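Local atomic coordinates of CRISPR system Cmr subunit Cmr1-1 (Pyrococcus furiosus, PDB entry 4W8Z), a protein that binds RNA and, with Cmr6, caps the type III-B Cmr ribonucleoprotein complex, a CRISPR effector that targets invading nucleic acids. Residues F12-I17 with G164-V169; T18-L23 with G153-R158. All coordinates share one frame; numbering follows the deposited sequence.

Contact 1. Residues F12-I17 with G164-V169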
# COMPACT_ATOMS: atom_id res chain seq x y z
N PHE A 12 -15.22 -11.98 -4.16
CA PHE A 12 -14.48 -11.08 -5.03
C PHE A 12 -13.50 -11.81 -5.94
O PHE A 12 -12.91 -12.82 -5.55
CB PHE A 12 -13.69 -10.06 -4.20
CG PHE A 12 -14.54 -9.18 -3.34
CD1 PHE A 12 -14.99 -7.96 -3.81
CD2 PHE A 12 -14.89 -9.57 -2.06
CE1 PHE A 12 -15.77 -7.14 -3.02
CE2 PHE A 12 -15.67 -8.76 -1.26
CZ PHE A 12 -16.11 -7.55 -1.74
N GLU A 13 -13.33 -11.30 -7.15
CA GLU A 13 -12.19 -11.67 -7.98
C GLU A 13 -11.32 -10.44 -8.18
O GLU A 13 -11.78 -9.44 -8.75
CB GLU A 13 -12.63 -12.23 -9.33
CG GLU A 13 -12.66 -13.74 -9.40
CD GLU A 13 -12.59 -14.26 -10.83
OE1 GLU A 13 -13.34 -15.21 -11.16
OE2 GLU A 13 -11.78 -13.72 -11.61
N ILE A 14 -10.09 -10.49 -7.70
CA ILE A 14 -9.16 -9.38 -7.93
C ILE A 14 -8.10 -9.79 -8.94
O ILE A 14 -7.80 -10.96 -9.12
CB ILE A 14 -8.50 -8.91 -6.62
CG1 ILE A 14 -7.38 -9.86 -6.19
CG2 ILE A 14 -9.54 -8.74 -5.52
CD1 ILE A 14 -6.63 -9.41 -4.95
N GLU A 15 -7.56 -8.80 -9.64
CA GLU A 15 -6.57 -9.04 -10.68
C GLU A 15 -5.36 -8.13 -10.47
O GLU A 15 -5.50 -6.98 -10.06
CB GLU A 15 -7.19 -8.80 -12.06
CG GLU A 15 -6.22 -8.92 -13.22
CD GLU A 15 -6.87 -8.65 -14.56
OE1 GLU A 15 -7.92 -9.26 -14.85
OE2 GLU A 15 -6.34 -7.81 -15.32
N SER A 16 -4.17 -8.67 -10.73
CA SER A 16 -2.95 -7.89 -10.62
C SER A 16 -2.83 -6.88 -11.77
O SER A 16 -2.96 -7.24 -12.94
CB SER A 16 -1.72 -8.81 -10.61
OG SER A 16 -1.77 -9.69 -9.50
N ILE A 17 -2.60 -5.62 -11.42
CA ILE A 17 -2.31 -4.60 -12.40
C ILE A 17 -0.81 -4.55 -12.68
O ILE A 17 -0.38 -4.39 -13.82
CB ILE A 17 -2.80 -3.22 -11.94
CG1 ILE A 17 -4.33 -3.18 -11.94
CG2 ILE A 17 -2.23 -2.11 -12.80
CD1 ILE A 17 -4.91 -1.99 -11.20
N GLY A 164 2.25 -5.50 -6.98
CA GLY A 164 1.09 -6.04 -6.30
C GLY A 164 -0.09 -5.09 -6.22
O GLY A 164 -0.95 -5.23 -5.34
N SER A 165 -0.14 -4.11 -7.12
CA SER A 165 -1.33 -3.28 -7.23
C SER A 165 -2.47 -4.11 -7.82
O SER A 165 -2.28 -4.85 -8.78
CB SER A 165 -1.07 -2.05 -8.10
OG SER A 165 -0.27 -1.11 -7.40
N MET A 166 -3.65 -3.98 -7.22
CA MET A 166 -4.78 -4.83 -7.58
C MET A 166 -5.99 -4.04 -8.06
O MET A 166 -6.13 -2.85 -7.76
CB MET A 166 -5.18 -5.69 -6.38
CG MET A 166 -4.05 -6.56 -5.87
SD MET A 166 -3.70 -7.93 -6.98
CE MET A 166 -2.03 -8.35 -6.49
N LYS A 167 -6.87 -4.71 -8.80
CA LYS A 167 -8.18 -4.16 -9.13
C LYS A 167 -9.22 -5.26 -9.00
O LYS A 167 -8.89 -6.44 -9.06
CB LYS A 167 -8.19 -3.57 -10.54
CG LYS A 167 -8.32 -4.59 -11.66
CD LYS A 167 -8.07 -3.93 -13.00
CE LYS A 167 -8.93 -4.53 -14.09
NZ LYS A 167 -8.91 -3.68 -15.32
N ILE A 168 -10.47 -4.87 -8.79
CA ILE A 168 -11.57 -5.82 -8.72
C ILE A 168 -12.20 -6.00 -10.10
O ILE A 168 -12.72 -5.04 -10.66
CB ILE A 168 -12.65 -5.37 -7.72
CG1 ILE A 168 -12.08 -5.31 -6.31
CG2 ILE A 168 -13.85 -6.30 -7.77
CD1 ILE A 168 -13.03 -4.74 -5.28
N VAL A 169 -12.14 -7.20 -10.65
CA VAL A 169 -12.71 -7.44 -11.97
C VAL A 169 -14.19 -7.80 -11.87
O VAL A 169 -15.00 -7.33 -12.67
CB VAL A 169 -11.96 -8.55 -12.74
CG1 VAL A 169 -10.69 -7.99 -13.36
CG2 VAL A 169 -11.64 -9.73 -11.83
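Glu15 and Val169 meet on one face of an antiparallel strand pair, with their side chains crossing at about a right angle. CG of Glu15 is anti to its backbone N (chi1 175°), and the chain runs on extended. Val169 CG1 lies beside it, 3.8 Å from Glu15 CB. Glu15 OE1 is held by a salt bridge to Arg126. Val169 turns its other methyl to Glu13, with CG2 3.7 Å from Glu13 CB. On the same face Ile17 crosses Lys167, also at about a right angle. Ile17 CD1 touches Lys167 CB at 3.7 Å. Lys167 NZ forms a salt bridge with Glu290. Lys167 NZ stays 4.9 Å from Glu15 OE2, so those opposite charges are near but not in contact.

The other face is mainly apolar. Met166 bends at chi2 (-72°), which places SD 3.9 Å from Ile14 CD1. Its CE lies against Ser16 OG, which is hydrogen-bonded to Thr20 OG1. Ile168 CD1 reaches Phe12 CD1 at 4.0 Å, approaching the ring obliquely.

The backbones fix this register. Glu15 and Lys167 form a hydrogen-bonded pair, with Glu15 N 2.8 Å from Lys167 O and Lys167 N bonding back to Glu15 O. Val169 N to Glu13 O and Ile17 N to Ser165 O continue the pairing to both sides.

These strands are the first and last of the four in the N-terminal sheet, whose order and chain path are consistent with the ferredoxin-like fold of RAMP proteins. Strand 126-133 borders 8-16 on its other edge, where Ile14 and Ser16 touch Phe127. Helix 136-152 packs against the apolar face: Phe12 meets Thr143 and Leu146, and Ile168 meets Val150.

Contact 2. Residues T18-L23 with G153-R158; sequences TSTHLL and GSVGFR
Thr20 is the first residue of 18-23 to touch 153-158. Its methyl CG2 lies 4.3 Å from Val155 CG2. Its hydroxyl pairs with that of Ser16.

His21 makes the one hydrogen bond between the segments, through its backbone. Its O takes the N-H of Phe157 at 2.9 Å from Phe157 N, in the plane of the carbonyl and nearly straight (164° at the hydrogen). The same O lies 3.3 Å from Gly156 CA. Gly156 has a positive phi (99°), and its backbone angles call for glycine.

Leu22 starts away from the other segment, but its CD2 comes back to Val155 CG2 at 4.2 Å and also touches Gly156 CA.

Leu23 crosses Phe157 obliquely, with CD1 4.1 Å from Phe157 CB. CG of Phe157 is anti to its backbone N (chi1 -173°), and the ring leads away from 18-23. Arg158 CG covers the centre of one ring face.

The contact joins the loop after strand 8-16 to the loop between helix 136-152 and strand 166-172. The second loop is consistent with the RAMP glycine-rich loop before the last strand. Helix 106-113 receives both His21 and Phe157 at Ile108, while Met166 of strand 166-172 touches Thr20 and Val155.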
# COMPACT_ATOMS: atom_id res chain seq x y z
N THR A 18 -0.03 -4.72 -11.62
CA THR A 18 1.42 -4.77 -11.74
C THR A 18 1.94 -6.14 -11.31
O THR A 18 1.22 -6.91 -10.68
CB THR A 18 2.11 -3.68 -10.89
OG1 THR A 18 1.63 -3.75 -9.54
CG2 THR A 18 1.83 -2.30 -11.46
N SER A 19 3.19 -6.43 -11.66
CA SER A 19 3.83 -7.70 -11.30
C SER A 19 3.70 -7.96 -9.81
O SER A 19 3.98 -7.08 -8.99
CB SER A 19 5.30 -7.70 -11.71
OG SER A 19 5.46 -7.30 -13.07
N THR A 20 3.27 -9.16 -9.46
CA THR A 20 2.99 -9.50 -8.06
C THR A 20 3.94 -10.58 -7.57
O THR A 20 4.16 -11.57 -8.26
CB THR A 20 1.52 -9.96 -7.88
OG1 THR A 20 0.64 -8.90 -8.25
CG2 THR A 20 1.25 -10.35 -6.44
N HIS A 21 4.52 -10.37 -6.39
CA HIS A 21 5.51 -11.29 -5.85
C HIS A 21 5.16 -11.78 -4.44
O HIS A 21 5.46 -11.11 -3.45
CB HIS A 21 6.88 -10.63 -5.85
CG HIS A 21 7.39 -10.30 -7.22
ND1 HIS A 21 8.30 -11.10 -7.89
CD2 HIS A 21 7.11 -9.27 -8.05
CE1 HIS A 21 8.56 -10.57 -9.07
NE2 HIS A 21 7.85 -9.46 -9.19
N LEU A 22 4.52 -12.94 -4.37
CA LEU A 22 4.11 -13.50 -3.09
C LEU A 22 5.21 -14.41 -2.57
O LEU A 22 5.31 -15.58 -2.96
CB LEU A 22 2.79 -14.26 -3.24
CG LEU A 22 1.71 -13.45 -3.96
CD1 LEU A 22 0.40 -14.21 -4.06
CD2 LEU A 22 1.51 -12.11 -3.26
N LEU A 23 6.04 -13.87 -1.68
CA LEU A 23 7.26 -14.55 -1.27
C LEU A 23 7.36 -14.74 0.24
O LEU A 23 8.44 -14.55 0.80
CB LEU A 23 8.47 -13.78 -1.77
CG LEU A 23 8.55 -13.54 -3.28
CD1 LEU A 23 9.78 -12.71 -3.63
CD2 LEU A 23 8.57 -14.87 -4.01
N GLY A 153 -3.89 0.13 -1.19
CA GLY A 153 -2.81 -0.75 -0.83
C GLY A 153 -2.30 -1.60 -1.97
O GLY A 153 -2.40 -1.22 -3.14
N SER A 154 -1.76 -2.77 -1.61
CA SER A 154 -1.13 -3.70 -2.53
C SER A 154 -0.59 -4.86 -1.71
O SER A 154 -0.59 -4.80 -0.49
CB SER A 154 -0.02 -3.03 -3.33
OG SER A 154 0.85 -2.33 -2.47
N VAL A 155 -0.12 -5.91 -2.38
CA VAL A 155 0.38 -7.09 -1.66
C VAL A 155 1.70 -7.62 -2.23
O VAL A 155 2.00 -7.45 -3.41
CB VAL A 155 -0.65 -8.23 -1.67
CG1 VAL A 155 -1.93 -7.82 -0.96
CG2 VAL A 155 -0.95 -8.66 -3.10
N GLY A 156 2.49 -8.27 -1.38
CA GLY A 156 3.71 -8.91 -1.81
C GLY A 156 5.00 -8.13 -1.57
O GLY A 156 5.00 -7.04 -1.00
N PHE A 157 6.11 -8.72 -2.02
CA PHE A 157 7.41 -8.09 -1.91
C PHE A 157 7.46 -6.80 -2.75
O PHE A 157 7.06 -6.80 -3.91
CB PHE A 157 8.51 -9.06 -2.35
CG PHE A 157 9.91 -8.56 -2.12
CD1 PHE A 157 10.25 -7.96 -0.92
CD2 PHE A 157 10.89 -8.70 -3.10
CE1 PHE A 157 11.55 -7.50 -0.70
CE2 PHE A 157 12.18 -8.24 -2.88
CZ PHE A 157 12.51 -7.64 -1.68
N ARG A 158 7.94 -5.73 -2.12
CA ARG A 158 8.11 -4.42 -2.77
C ARG A 158 6.79 -3.74 -3.16
O ARG A 158 6.76 -2.88 -4.04
CB ARG A 158 9.01 -4.54 -4.00
CG ARG A 158 10.48 -4.65 -3.67
CD ARG A 158 11.00 -3.35 -3.07
NE ARG A 158 12.33 -3.51 -2.51
CZ ARG A 158 12.58 -3.76 -1.23
NH1 ARG A 158 11.58 -3.86 -0.37
NH2 ARG A 158 13.83 -3.90 -0.81

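Overall arrangement
Contact 2 directly extends contact 1. Segment 18-23 follows 12-17 without a break, and five residues separate 153-158 from 164-169. The same two chain parts therefore stay together after the strand pairing ends. The centres of the contacts are 11 Å apart. Probable hydrogen bonds join them: Ser165 N lies 3.0 Å from Thr18 OG1, and Gly164 N lies 3.1 Å from Ser19 O. Gly164 O also packs on Ser154 CB. Met166 and the Ser16-Thr20 hydroxyl pair belong to the border between the two. All four segments fall in the RAMP superfamily range. The crystal is the apo form, so it gives no RNA position to relate to either contact.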